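Local atomic coordinates of exodeoxyribonuclease (Neisseria meningitidis, PDB entry 2JC5), a protein that probably cleaves DNA at apurinic or apyrimidinic sites during DNA repair, as a metal-dependent endonuclease of the AP/ExoA family. Residues 93-98 with 104-109; 6-11 with 147-152; 135-138 with 143-146; 82-87 with 124-129; 47-52 with 56-61. All blocks are in the same frame, centred on the assembly; numbering follows the deposited sequence. Where two conformers were deposited one is given.

Contact 1. Residues 93-98 with 104-109; sequences GRFVRC and SVISLY
NH1 of R94 lies over one face of the Y109 ring, 3.3 Å from CD2, the guanidinium and ring planes 33° apart, while the edge of the group, near its own plane, meets the backbone O of Y109. That second contact is a nearly straight hydrogen bond, NH1 to Y109 O 2.9 Å, in which the donor stands above the carbonyl plane rather than on a lone pair. An extended chain suits arginine to this double grip on one tyrosine, and E92 takes NE in a salt bridge. The F95 ring, reached obliquely, has I106 CG2 3.8 Å from CE2 in one of the isoleucine's two conformers. The R97 guanidinium gives NH2 to S104 OG at 3.0 Å, tilted from its plane; R97 also forms salt bridges, NE with D99 and NH2 with E140, and D99 also bonds S104 OG. These residues belong to a beta hairpin of strands 95-100 and 103-109 in the sheet of a DNase I-like fold. V96 with S107 and C98 with V105 are its hydrogen-bonded pairs, and S107 N reaches V96 O at 2.9 Å. F95, R97, I106 and L108 line the side facing helix 117-139, where F95 and L108 pack on F130 and I106 on M137. On the other side, V96, C98, V105 and S107 turn to strands 31-35 and 69-73, small beta-branched or compact residues that fit between two sheets; the S107 hydroxyl is bonded there to V34 O. Y109, a predicted active-site residue, brings its ring beside D149, its chi1 of -176° setting CG opposite the backbone N.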
# COMPACT_ATOMS: atom_id res chain seq x y z
N GLY A 93 -5.66 4.60 12.00
CA GLY A 93 -4.32 4.05 11.71
C GLY A 93 -4.07 3.73 10.25
O GLY A 93 -3.94 2.56 9.87
N ARG A 94 -4.00 4.77 9.42
CA ARG A 94 -3.97 4.59 7.97
C ARG A 94 -2.79 5.19 7.23
O ARG A 94 -2.67 4.97 6.04
CB ARG A 94 -5.28 5.14 7.39
CG ARG A 94 -6.49 4.36 7.84
CD ARG A 94 -7.76 4.82 7.17
NE ARG A 94 -8.88 3.98 7.57
CZ ARG A 94 -9.14 2.77 7.10
NH1 ARG A 94 -8.41 2.25 6.13
NH2 ARG A 94 -10.17 2.07 7.58
N PHE A 95 -1.88 5.90 7.91
CA PHE A 95 -0.80 6.62 7.23
C PHE A 95 0.43 6.74 8.10
O PHE A 95 0.36 7.25 9.23
CB PHE A 95 -1.31 8.02 6.85
CG PHE A 95 -0.31 8.90 6.15
CD1 PHE A 95 0.67 9.57 6.85
CD2 PHE A 95 -0.37 9.09 4.77
CE1 PHE A 95 1.60 10.39 6.19
CE2 PHE A 95 0.55 9.91 4.11
CZ PHE A 95 1.52 10.57 4.83
N VAL A 96 1.57 6.26 7.57
CA VAL A 96 2.90 6.48 8.18
C VAL A 96 3.84 6.88 7.08
O VAL A 96 3.82 6.31 5.99
CB VAL A 96 3.45 5.23 8.90
CG1 VAL A 96 4.95 5.40 9.28
CG2 VAL A 96 2.61 4.92 10.10
N ARG A 97 4.68 7.86 7.37
CA ARG A 97 5.70 8.34 6.43
C ARG A 97 7.06 8.29 7.07
O ARG A 97 7.24 8.81 8.17
CB ARG A 97 5.40 9.77 6.02
CG ARG A 97 6.48 10.41 5.17
CD ARG A 97 6.11 11.79 4.70
NE ARG A 97 7.24 12.44 4.04
CZ ARG A 97 7.16 13.53 3.28
NH1 ARG A 97 6.01 14.12 3.03
NH2 ARG A 97 8.26 14.01 2.72
N CYS A 98 8.02 7.69 6.38
CA CYS A 98 9.41 7.65 6.84
C CYS A 98 10.32 8.30 5.82
O CYS A 98 10.25 8.00 4.63
CB CYS A 98 9.84 6.22 7.10
SG CYS A 98 9.03 5.49 8.51
N SER A 104 11.35 9.57 0.68
CA SER A 104 10.26 9.32 1.61
C SER A 104 9.47 8.14 1.12
O SER A 104 9.19 8.00 -0.08
CB SER A 104 9.33 10.52 1.72
OG SER A 104 10.00 11.67 2.20
N VAL A 105 9.12 7.27 2.05
CA VAL A 105 8.23 6.16 1.76
C VAL A 105 7.06 6.17 2.73
O VAL A 105 7.25 6.33 3.95
CB VAL A 105 8.99 4.84 1.83
CG1 VAL A 105 8.07 3.68 1.49
CG2 VAL A 105 10.19 4.87 0.91
N ILE A 106 5.87 6.01 2.17
CA ILE A 106 4.63 5.99 2.91
C ILE A 106 4.01 4.61 2.86
O ILE A 106 4.16 3.88 1.86
CB ILE A 106 3.64 7.03 2.34
CG1 ILE A 106 4.13 8.43 2.73
CG2 ILE A 106 2.20 6.78 2.81
CD1 ILE A 106 3.84 9.48 1.73
N SER A 107 3.38 4.23 3.96
CA SER A 107 2.47 3.09 3.98
C SER A 107 1.06 3.64 4.21
O SER A 107 0.83 4.32 5.22
CB SER A 107 2.83 2.11 5.08
OG SER A 107 2.00 0.96 4.91
N LEU A 108 0.15 3.33 3.28
CA LEU A 108 -1.19 3.88 3.22
C LEU A 108 -2.21 2.77 3.17
O LEU A 108 -2.08 1.86 2.37
CB LEU A 108 -1.34 4.70 1.93
CG LEU A 108 -2.75 5.21 1.60
CD1 LEU A 108 -3.20 6.30 2.55
CD2 LEU A 108 -2.84 5.71 0.16
N TYR A 109 -3.25 2.86 4.01
CA TYR A 109 -4.37 1.95 3.96
C TYR A 109 -5.62 2.79 3.75
O TYR A 109 -6.17 3.38 4.70
CB TYR A 109 -4.47 1.11 5.22
CG TYR A 109 -5.56 0.07 5.23
CD1 TYR A 109 -5.93 -0.62 4.08
CD2 TYR A 109 -6.23 -0.22 6.39
CE1 TYR A 109 -6.91 -1.56 4.10
CE2 TYR A 109 -7.22 -1.16 6.42
CZ TYR A 109 -7.56 -1.83 5.28
OH TYR A 109 -8.56 -2.78 5.32

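Contact 2. Residues 6-11 with 147-152; sequences SANVNG and CGDWNI. With MG (magnesium ion), chain B; BCN (bicine), chain C.
S6 and C147 (CA atoms 5.7 Å apart) and N8 and D149 (CA atoms 6.5 Å apart) face each other across chains joined by no backbone hydrogen bond, and at G148 the second chain turns a corner with angles suited to glycine. N8 ND2 gives a hydrogen bond to D149 OD2 at 2.8 Å, bent to 137° at the hydrogen; it uses the anti lone pair of the carboxylate, and the amide and carboxylate planes stand 54° apart. The other end of the same amide works too: N8 OD1 accepts from N10 N at 2.9 Å, an Asx turn, and from a water bound to magnesium. One flat asparagine amide can thus donate and accept. N10 OD1 binds the magnesium at 2.3 Å, with four waters and E36, so here N8 reaches the ion through water, although itself a predicted magnesium ligand. Earlier along both segments, the small S6 and C147 touch, OG to CB 3.5 Å. D149 and N151 are predicted catalytic residues, and N151 lines the bicine pocket. The site lies at the ends of strands from both sheets: strand 2-8 pairs with strands 31-35 and 250-254, Y109 and D221 flank D149, and helix 173-184 packs on W150.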
# COMPACT_ATOMS: atom_id res chain seq x y z
N SER A 6 5.32 -3.62 -0.75
CA SER A 6 4.06 -3.18 -0.16
C SER A 6 3.19 -4.41 0.03
O SER A 6 2.97 -5.15 -0.91
CB SER A 6 3.37 -2.17 -1.06
OG SER A 6 2.23 -1.60 -0.42
N ALA A 7 2.69 -4.62 1.24
CA ALA A 7 1.87 -5.79 1.52
C ALA A 7 0.76 -5.47 2.50
O ALA A 7 1.02 -5.08 3.65
CB ALA A 7 2.73 -6.95 2.04
N ASN A 8 -0.47 -5.65 2.06
CA ASN A 8 -1.59 -5.70 2.98
C ASN A 8 -1.62 -7.11 3.54
O ASN A 8 -1.83 -8.09 2.80
CB ASN A 8 -2.90 -5.31 2.30
CG ASN A 8 -4.10 -5.47 3.22
OD1 ASN A 8 -4.15 -6.41 4.04
ND2 ASN A 8 -5.08 -4.58 3.09
N VAL A 9 -1.30 -7.20 4.83
CA VAL A 9 -1.06 -8.49 5.48
C VAL A 9 -2.29 -9.16 6.06
O VAL A 9 -2.22 -10.29 6.55
CB VAL A 9 0.07 -8.41 6.54
CG1 VAL A 9 1.41 -8.04 5.84
CG2 VAL A 9 -0.28 -7.40 7.68
N ASN A 10 -3.44 -8.47 5.99
CA ASN A 10 -4.69 -9.05 6.48
C ASN A 10 -4.54 -9.59 7.90
O ASN A 10 -4.92 -10.72 8.19
CB ASN A 10 -5.17 -10.14 5.52
CG ASN A 10 -6.63 -10.50 5.71
OD1 ASN A 10 -7.47 -9.64 6.01
ND2 ASN A 10 -6.96 -11.78 5.50
N GLY A 11 -3.97 -8.76 8.77
CA GLY A 11 -3.69 -9.14 10.13
C GLY A 11 -2.27 -9.62 10.27
O GLY A 11 -1.92 -10.70 9.78
N CYS A 147 3.27 3.70 -0.97
CA CYS A 147 2.90 2.31 -1.03
C CYS A 147 1.58 2.09 -0.34
O CYS A 147 1.34 2.65 0.73
CB CYS A 147 3.89 1.45 -0.26
SG CYS A 147 5.48 1.27 -0.96
N GLY A 148 0.75 1.21 -0.89
CA GLY A 148 -0.26 0.63 -0.05
C GLY A 148 -1.45 0.09 -0.78
O GLY A 148 -1.40 -0.18 -1.98
N ASP A 149 -2.51 -0.08 -0.00
CA ASP A 149 -3.76 -0.62 -0.48
C ASP A 149 -4.68 0.57 -0.66
O ASP A 149 -5.09 1.19 0.31
CB ASP A 149 -4.30 -1.60 0.55
CG ASP A 149 -5.66 -2.16 0.20
OD1 ASP A 149 -6.24 -1.80 -0.85
OD2 ASP A 149 -6.17 -2.99 1.00
N TRP A 150 -4.90 0.91 -1.92
CA TRP A 150 -5.68 2.09 -2.29
C TRP A 150 -7.14 1.75 -2.49
O TRP A 150 -7.95 2.65 -2.67
CB TRP A 150 -5.11 2.75 -3.55
CG TRP A 150 -3.74 3.35 -3.37
CD1 TRP A 150 -2.60 2.70 -2.99
CD2 TRP A 150 -3.36 4.71 -3.58
NE1 TRP A 150 -1.54 3.58 -2.95
CE2 TRP A 150 -1.98 4.82 -3.33
CE3 TRP A 150 -4.06 5.85 -3.99
CZ2 TRP A 150 -1.30 6.02 -3.43
CZ3 TRP A 150 -3.36 7.04 -4.12
CH2 TRP A 150 -2.01 7.11 -3.83
N ASN A 151 -7.47 0.46 -2.51
CA ASN A 151 -8.87 0.01 -2.57
C ASN A 151 -9.62 0.52 -3.80
O ASN A 151 -10.85 0.58 -3.83
CB ASN A 151 -9.61 0.36 -1.26
CG ASN A 151 -9.55 -0.75 -0.23
OD1 ASN A 151 -9.31 -0.51 0.96
ND2 ASN A 151 -9.79 -1.96 -0.66
N ILE A 152 -8.87 0.79 -4.87
CA ILE A 152 -9.46 1.23 -6.15
C ILE A 152 -8.67 0.56 -7.28
O ILE A 152 -7.45 0.63 -7.28
CB ILE A 152 -9.39 2.75 -6.34
CG1 ILE A 152 -10.14 3.49 -5.23
CG2 ILE A 152 -9.96 3.13 -7.70
CD1 ILE A 152 -9.79 4.97 -5.18
MG MG B . -8.07 -7.63 5.03
N1 BCN C . -12.95 -3.83 -2.20
C1 BCN C . -12.70 -2.36 -2.22
C2 BCN C . -13.63 -1.61 -1.30
O21 BCN C . -13.43 -0.36 -1.15
O22 BCN C . -14.54 -2.22 -0.72
C3 BCN C . -11.88 -4.59 -1.54
C4 BCN C . -12.20 -4.73 -0.07
O4 BCN C . -13.53 -5.27 0.16
C5 BCN C . -13.19 -4.34 -3.60
C6 BCN C . -14.12 -5.55 -3.57
O6 BCN C . -15.18 -5.39 -2.62
O HOH W 1 -6.63 -7.80 3.83
O HOH W 2 -9.44 -7.56 6.26
O HOH W 3 -9.39 -8.44 3.73
O HOH W 4 -8.55 -6.10 4.16

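Contact 3. Residues 135-138 with 143-146; sequences EAMK and DIVV
The beta-alpha-beta unit made by strand 103-109, helix 117-139 and strand 143-147 is closed here, where the last turn of the helix lies against the start of the strand that follows. M137 points from the helix toward the sheet, and I144 and V146, alternate residues of the strand, point back at it. The methyl CD1 of I144 does most of the touching: it lies 3.8 Å from M137 CB and 3.4 Å from the backbone O of M137, so it meets both the base of the side chain and the helix backbone. I144 reaches that far because its outer branch is stretched out, chi2 178°, carrying CD1 away from the strand. The methionine continues past this point, bends at chi3 (-69°), and brings CE to 4.4 Å from V146 CG2, a looser touch. I106 on the neighbouring strand and W188 from a loop also cover M137. A long unbranched methionine can reach past I144 to V146, whereas beta-branched isoleucine and valine suit the extended backbone opposite. Since the side chains meet through carbon, with one methyl also resting against a backbone oxygen, the contact is mainly apolar and depends on shape and burial rather than direction.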
# COMPACT_ATOMS: atom_id res chain seq x y z
N GLU A 135 -0.76 16.24 -3.79
CA GLU A 135 -0.32 17.39 -4.56
C GLU A 135 0.85 18.09 -3.89
O GLU A 135 1.86 18.37 -4.52
CB GLU A 135 -1.48 18.38 -4.75
CG GLU A 135 -1.09 19.54 -5.67
CD GLU A 135 -2.27 20.34 -6.15
OE1 GLU A 135 -3.30 20.36 -5.45
OE2 GLU A 135 -2.12 20.99 -7.21
N ALA A 136 0.73 18.35 -2.60
CA ALA A 136 1.80 18.97 -1.85
C ALA A 136 3.06 18.12 -1.84
O ALA A 136 4.16 18.63 -2.02
CB ALA A 136 1.35 19.27 -0.43
N MET A 137 2.88 16.81 -1.64
CA MET A 137 4.01 15.89 -1.64
C MET A 137 4.75 15.93 -2.98
O MET A 137 5.97 15.98 -2.98
CB MET A 137 3.59 14.46 -1.29
CG MET A 137 3.48 14.26 0.22
SD MET A 137 3.32 12.56 0.69
CE MET A 137 1.69 12.26 0.07
N LYS A 138 4.01 15.91 -4.09
CA LYS A 138 4.60 15.95 -5.45
C LYS A 138 5.38 17.25 -5.62
O LYS A 138 6.42 17.27 -6.27
CB LYS A 138 3.49 15.82 -6.52
CG LYS A 138 3.91 16.06 -7.99
CD LYS A 138 4.47 14.82 -8.68
CE LYS A 138 4.69 15.07 -10.18
NZ LYS A 138 5.18 16.45 -10.53
N ASP A 143 12.11 12.59 -3.50
CA ASP A 143 11.81 11.28 -4.06
C ASP A 143 10.84 10.58 -3.14
O ASP A 143 11.17 10.32 -2.00
CB ASP A 143 13.09 10.50 -4.19
CG ASP A 143 14.11 11.20 -5.04
OD1 ASP A 143 13.76 11.64 -6.16
OD2 ASP A 143 15.27 11.34 -4.58
N ILE A 144 9.65 10.25 -3.63
CA ILE A 144 8.62 9.69 -2.75
C ILE A 144 7.96 8.48 -3.37
O ILE A 144 7.62 8.48 -4.57
CB ILE A 144 7.53 10.73 -2.41
CG1 ILE A 144 8.16 12.01 -1.86
CG2 ILE A 144 6.53 10.14 -1.38
CD1 ILE A 144 7.18 13.10 -1.54
N VAL A 145 7.80 7.43 -2.56
CA VAL A 145 7.00 6.27 -2.92
C VAL A 145 5.85 6.18 -1.94
O VAL A 145 6.08 6.03 -0.74
CB VAL A 145 7.82 4.97 -2.88
CG1 VAL A 145 6.97 3.76 -3.35
CG2 VAL A 145 9.07 5.11 -3.76
N VAL A 146 4.61 6.24 -2.46
CA VAL A 146 3.42 6.02 -1.65
C VAL A 146 2.95 4.59 -1.91
O VAL A 146 2.38 4.30 -2.97
CB VAL A 146 2.30 7.05 -1.95
CG1 VAL A 146 1.13 6.85 -0.99
CG2 VAL A 146 2.84 8.48 -1.85

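Contact 4. Residues 82-87 with 124-129; sequences IGMGIE and YRFLDA
M84, A129 and F126 have the most surface buried here, with I86 close behind. M84 lies in the loop after strand 79-82 and reaches toward helix 117-139, its chain crossing the F126 side chain at about a right angle. In one of its two conformers, its terminal methyl CE comes to 3.4 Å from F126 CE2, and the sulfur SD sits 4.8 Å from the centre of the ring, 44° off the normal: an oblique Met-aromatic contact. The bend at chi3 (-65°) turns CE aside from the line of the chain, so that both SD and CE meet the ring. F126 swings its ring out toward the loop with chi1 -171°, and F89 packs edge-to-face on it. The second touch is simpler: I86 CD1 meets A129 CB at 3.6 Å. Alanine's single methyl lets the loop come close to the helix, while isoleucine has the reach to span the rest. I86 is also the N-cap residue of helix 87-90, whose D90 binds the backbone N of M84 and of G85. The contact is one of carbon and sulfur, so its hold on the helix comes from dispersion and burial of apolar surface, the polarisable sulfur matching an aromatic neighbour.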
# COMPACT_ATOMS: atom_id res chain seq x y z
N ILE A 82 3.69 10.24 11.84
CA ILE A 82 2.65 9.29 12.23
C ILE A 82 1.31 9.96 12.02
O ILE A 82 0.96 10.93 12.70
CB ILE A 82 2.79 8.87 13.71
CG1 ILE A 82 4.18 8.33 13.99
CG2 ILE A 82 1.72 7.84 14.10
CD1 ILE A 82 4.54 7.04 13.27
N GLY A 83 0.55 9.46 11.07
CA GLY A 83 -0.74 10.02 10.76
C GLY A 83 -0.68 11.23 9.85
O GLY A 83 0.39 11.82 9.62
N MET A 84 -1.86 11.62 9.38
CA MET A 84 -2.06 12.74 8.46
C MET A 84 -2.41 14.05 9.15
O MET A 84 -2.45 15.12 8.52
CB MET A 84 -3.21 12.38 7.52
CG MET A 84 -2.92 11.19 6.68
SD MET A 84 -4.15 10.93 5.42
CE MET A 84 -5.60 10.58 6.41
N GLY A 85 -2.70 13.99 10.45
CA GLY A 85 -3.18 15.18 11.19
C GLY A 85 -4.67 15.45 11.02
O GLY A 85 -5.16 16.53 11.33
N ILE A 86 -5.40 14.46 10.52
CA ILE A 86 -6.85 14.54 10.41
C ILE A 86 -7.40 13.50 11.35
O ILE A 86 -7.27 12.30 11.11
CB ILE A 86 -7.33 14.32 8.97
CG1 ILE A 86 -6.62 15.29 8.02
CG2 ILE A 86 -8.85 14.47 8.92
CD1 ILE A 86 -6.88 15.02 6.56
N GLU A 87 -7.99 13.96 12.45
CA GLU A 87 -8.41 13.08 13.53
C GLU A 87 -9.29 11.93 13.05
O GLU A 87 -9.05 10.77 13.43
CB GLU A 87 -9.13 13.88 14.62
CG GLU A 87 -9.66 13.04 15.74
N TYR A 124 -14.86 8.39 0.25
CA TYR A 124 -14.83 9.60 -0.57
C TYR A 124 -14.27 10.80 0.17
O TYR A 124 -13.53 11.58 -0.41
CB TYR A 124 -16.20 9.93 -1.15
CG TYR A 124 -16.62 9.09 -2.34
CD1 TYR A 124 -15.75 8.89 -3.41
CD2 TYR A 124 -17.90 8.57 -2.43
CE1 TYR A 124 -16.13 8.17 -4.53
CE2 TYR A 124 -18.30 7.84 -3.56
CZ TYR A 124 -17.40 7.64 -4.59
OH TYR A 124 -17.77 6.92 -5.70
N ARG A 125 -14.62 10.98 1.45
CA ARG A 125 -14.02 12.06 2.22
C ARG A 125 -12.50 11.88 2.36
O ARG A 125 -11.74 12.85 2.33
CB ARG A 125 -14.72 12.20 3.57
CG ARG A 125 -16.15 12.72 3.42
CD ARG A 125 -16.73 13.21 4.72
NE ARG A 125 -16.99 12.11 5.65
CZ ARG A 125 -16.22 11.76 6.68
NH1 ARG A 125 -15.10 12.42 6.96
NH2 ARG A 125 -16.59 10.75 7.46
N PHE A 126 -12.03 10.64 2.51
CA PHE A 126 -10.59 10.39 2.54
C PHE A 126 -9.91 10.78 1.23
O PHE A 126 -8.86 11.43 1.21
CB PHE A 126 -10.35 8.92 2.83
CG PHE A 126 -8.91 8.59 3.10
CD1 PHE A 126 -7.99 8.46 2.08
CD2 PHE A 126 -8.49 8.40 4.40
CE1 PHE A 126 -6.66 8.17 2.35
CE2 PHE A 126 -7.18 8.08 4.69
CZ PHE A 126 -6.26 7.98 3.65
N LEU A 127 -10.51 10.40 0.11
CA LEU A 127 -9.98 10.78 -1.18
C LEU A 127 -9.83 12.30 -1.29
O LEU A 127 -8.83 12.79 -1.80
CB LEU A 127 -10.87 10.27 -2.32
CG LEU A 127 -11.09 8.76 -2.53
CD1 LEU A 127 -11.69 8.49 -3.92
CD2 LEU A 127 -9.82 7.95 -2.30
N ASP A 128 -10.84 13.04 -0.82
CA ASP A 128 -10.80 14.49 -0.94
C ASP A 128 -9.78 15.13 -0.02
O ASP A 128 -9.18 16.15 -0.36
CB ASP A 128 -12.18 15.09 -0.68
CG ASP A 128 -13.17 14.76 -1.78
OD1 ASP A 128 -12.76 14.54 -2.93
OD2 ASP A 128 -14.40 14.76 -1.49
N ALA A 129 -9.57 14.54 1.16
CA ALA A 129 -8.55 15.04 2.10
C ALA A 129 -7.15 14.67 1.69
O ALA A 129 -6.21 15.39 1.97
CB ALA A 129 -8.83 14.53 3.52

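Contact 5. Residues 47-52 with 56-61; sequences DMKNPH and GHWHCA
With chi1 at 55°, CG of W58 sits between its backbone N and carbonyl carbon, and this brings the six-membered part of the indole up to K49. The lysine leaves its backbone with CG anti to the carbonyl carbon (chi1 -67°) and then runs extended, so its first methylenes pass the ring obliquely: K49 CG is 3.5 Å from W58 CH2 and K49 CB 3.6 Å from W58 CZ3. Lysine suits a partly exposed place like this, since its aliphatic part can cover an indole while its charged end leads away from the strand. At the other end of the indole, NE1 is hydrogen-bonded to E41. The contact joins the short helix 46-49 to strand 55-59, an outermost strand of the six-stranded sheet in this DNase I-like fold; the chain crosses from one to the other through the turn that holds M54. On its inner side the strand pairs with strand 69-73, whose A70 also touches W58. Where the two segments come closest, G56 CA approaches K49 O at 3.3 Å in a CA-H...O contact. Glycine suits the spot: without a side chain, G56 can come this near the oxygen. K49 O is buried and has no conventional hydrogen-bond partner. Beside it a water bridges the segments, accepting from N50 ND2 and from G56 N, each at 3.0 Å. N50 ND2 also donates to M54 O, so this one amide nitrogen ties together the turn and the start of the strand.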
# COMPACT_ATOMS: atom_id res chain seq x y z
N ASP A 47 9.08 -8.93 17.25
CA ASP A 47 9.35 -9.24 15.85
C ASP A 47 8.37 -8.57 14.87
O ASP A 47 8.62 -8.54 13.68
CB ASP A 47 9.44 -10.76 15.62
CG ASP A 47 8.14 -11.51 15.90
OD1 ASP A 47 7.11 -10.89 16.24
OD2 ASP A 47 8.15 -12.76 15.77
N MET A 48 7.28 -8.01 15.39
CA MET A 48 6.32 -7.22 14.60
C MET A 48 6.60 -5.72 14.67
O MET A 48 6.04 -4.94 13.92
CB MET A 48 4.90 -7.50 15.08
CG MET A 48 4.47 -8.92 14.88
SD MET A 48 2.96 -9.28 15.79
CE MET A 48 2.90 -11.08 15.63
N LYS A 49 7.46 -5.33 15.62
CA LYS A 49 7.88 -3.94 15.76
C LYS A 49 9.20 -3.72 15.05
O LYS A 49 9.37 -2.72 14.35
CB LYS A 49 8.05 -3.57 17.23
CG LYS A 49 6.77 -3.56 18.02
CD LYS A 49 7.09 -3.30 19.47
CE LYS A 49 5.96 -3.61 20.36
NZ LYS A 49 6.32 -3.22 21.74
N ASN A 50 10.14 -4.65 15.22
CA ASN A 50 11.48 -4.56 14.67
C ASN A 50 11.89 -5.88 14.05
O ASN A 50 12.83 -6.57 14.51
CB ASN A 50 12.46 -4.15 15.77
CG ASN A 50 12.11 -2.82 16.36
OD1 ASN A 50 11.50 -2.76 17.44
ND2 ASN A 50 12.43 -1.75 15.66
N PRO A 51 11.18 -6.26 12.96
CA PRO A 51 11.46 -7.56 12.38
C PRO A 51 12.90 -7.66 11.87
O PRO A 51 13.37 -6.77 11.14
CB PRO A 51 10.46 -7.65 11.21
CG PRO A 51 10.04 -6.26 10.92
CD PRO A 51 10.15 -5.50 12.22
N HIS A 52 13.61 -8.70 12.30
CA HIS A 52 15.00 -8.93 11.87
C HIS A 52 15.90 -7.74 12.20
O HIS A 52 16.87 -7.45 11.48
CB HIS A 52 15.06 -9.24 10.37
CG HIS A 52 14.20 -10.40 9.96
ND1 HIS A 52 14.55 -11.71 10.20
CD2 HIS A 52 13.00 -10.43 9.35
CE1 HIS A 52 13.59 -12.50 9.74
NE2 HIS A 52 12.64 -11.74 9.22
N GLY A 56 11.21 0.14 12.82
CA GLY A 56 9.78 0.02 12.56
C GLY A 56 9.04 1.20 13.13
O GLY A 56 9.31 1.65 14.25
N HIS A 57 8.10 1.71 12.34
CA HIS A 57 7.23 2.80 12.75
C HIS A 57 5.83 2.46 12.29
O HIS A 57 5.63 1.99 11.17
CB HIS A 57 7.71 4.11 12.15
CG HIS A 57 9.05 4.48 12.67
ND1 HIS A 57 9.21 5.14 13.88
CD2 HIS A 57 10.29 4.17 12.23
CE1 HIS A 57 10.51 5.27 14.12
NE2 HIS A 57 11.18 4.68 13.15
N TRP A 58 4.87 2.66 13.18
CA TRP A 58 3.51 2.22 12.91
C TRP A 58 2.49 3.24 13.40
O TRP A 58 2.79 4.10 14.28
CB TRP A 58 3.24 0.85 13.54
CG TRP A 58 3.54 0.83 15.00
CD1 TRP A 58 2.71 1.22 16.02
CD2 TRP A 58 4.77 0.44 15.62
NE1 TRP A 58 3.35 1.08 17.22
CE2 TRP A 58 4.62 0.61 17.00
CE3 TRP A 58 5.99 -0.04 15.13
CZ2 TRP A 58 5.64 0.34 17.91
CZ3 TRP A 58 7.02 -0.30 16.04
CH2 TRP A 58 6.83 -0.12 17.40
N HIS A 59 1.30 3.15 12.82
CA HIS A 59 0.15 3.90 13.31
C HIS A 59 -0.99 2.91 13.44
O HIS A 59 -1.48 2.41 12.43
CB HIS A 59 -0.27 5.04 12.37
CG HIS A 59 -1.19 6.04 13.02
ND1 HIS A 59 -1.70 7.13 12.37
CD2 HIS A 59 -1.68 6.09 14.28
CE1 HIS A 59 -2.45 7.82 13.20
NE2 HIS A 59 -2.44 7.22 14.38
N CYS A 60 -1.39 2.64 14.68
CA CYS A 60 -2.45 1.69 14.97
C CYS A 60 -3.77 2.42 15.16
O CYS A 60 -3.80 3.64 15.39
CB CYS A 60 -2.12 0.89 16.24
SG CYS A 60 -0.61 -0.11 16.09
N ALA A 61 -4.86 1.66 15.04
CA ALA A 61 -6.21 2.20 15.22
C ALA A 61 -6.62 2.18 16.69
O ALA A 61 -6.12 1.38 17.47
CB ALA A 61 -7.20 1.40 14.43
O HOH W 5 12.48 1.26 15.30

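Contact 1 lies among the others and touches all four. Its strand 104-109 probably hydrogen-bonds to residues 143-147, linking it to contacts 2 and 3: L108 N meets C147 O at 2.9 Å, and S104 N meets D143 O at 2.8 Å. Towards contact 4, F95 O meets G83 N at 2.9 Å, and V96 packs on H59 of contact 5. Contacts 3 and 4 share helix 117-139, with centres 15 Å apart. The magnesium and bicine lie at contact 2; Y109 of contact 1 reaches that site, CE1 3.5 Å from D149 OD2, its side chain about 5 Å from the magnesium. Contact 5 is farther off, W58 about 12 Å from metal-binding E36 between side chains.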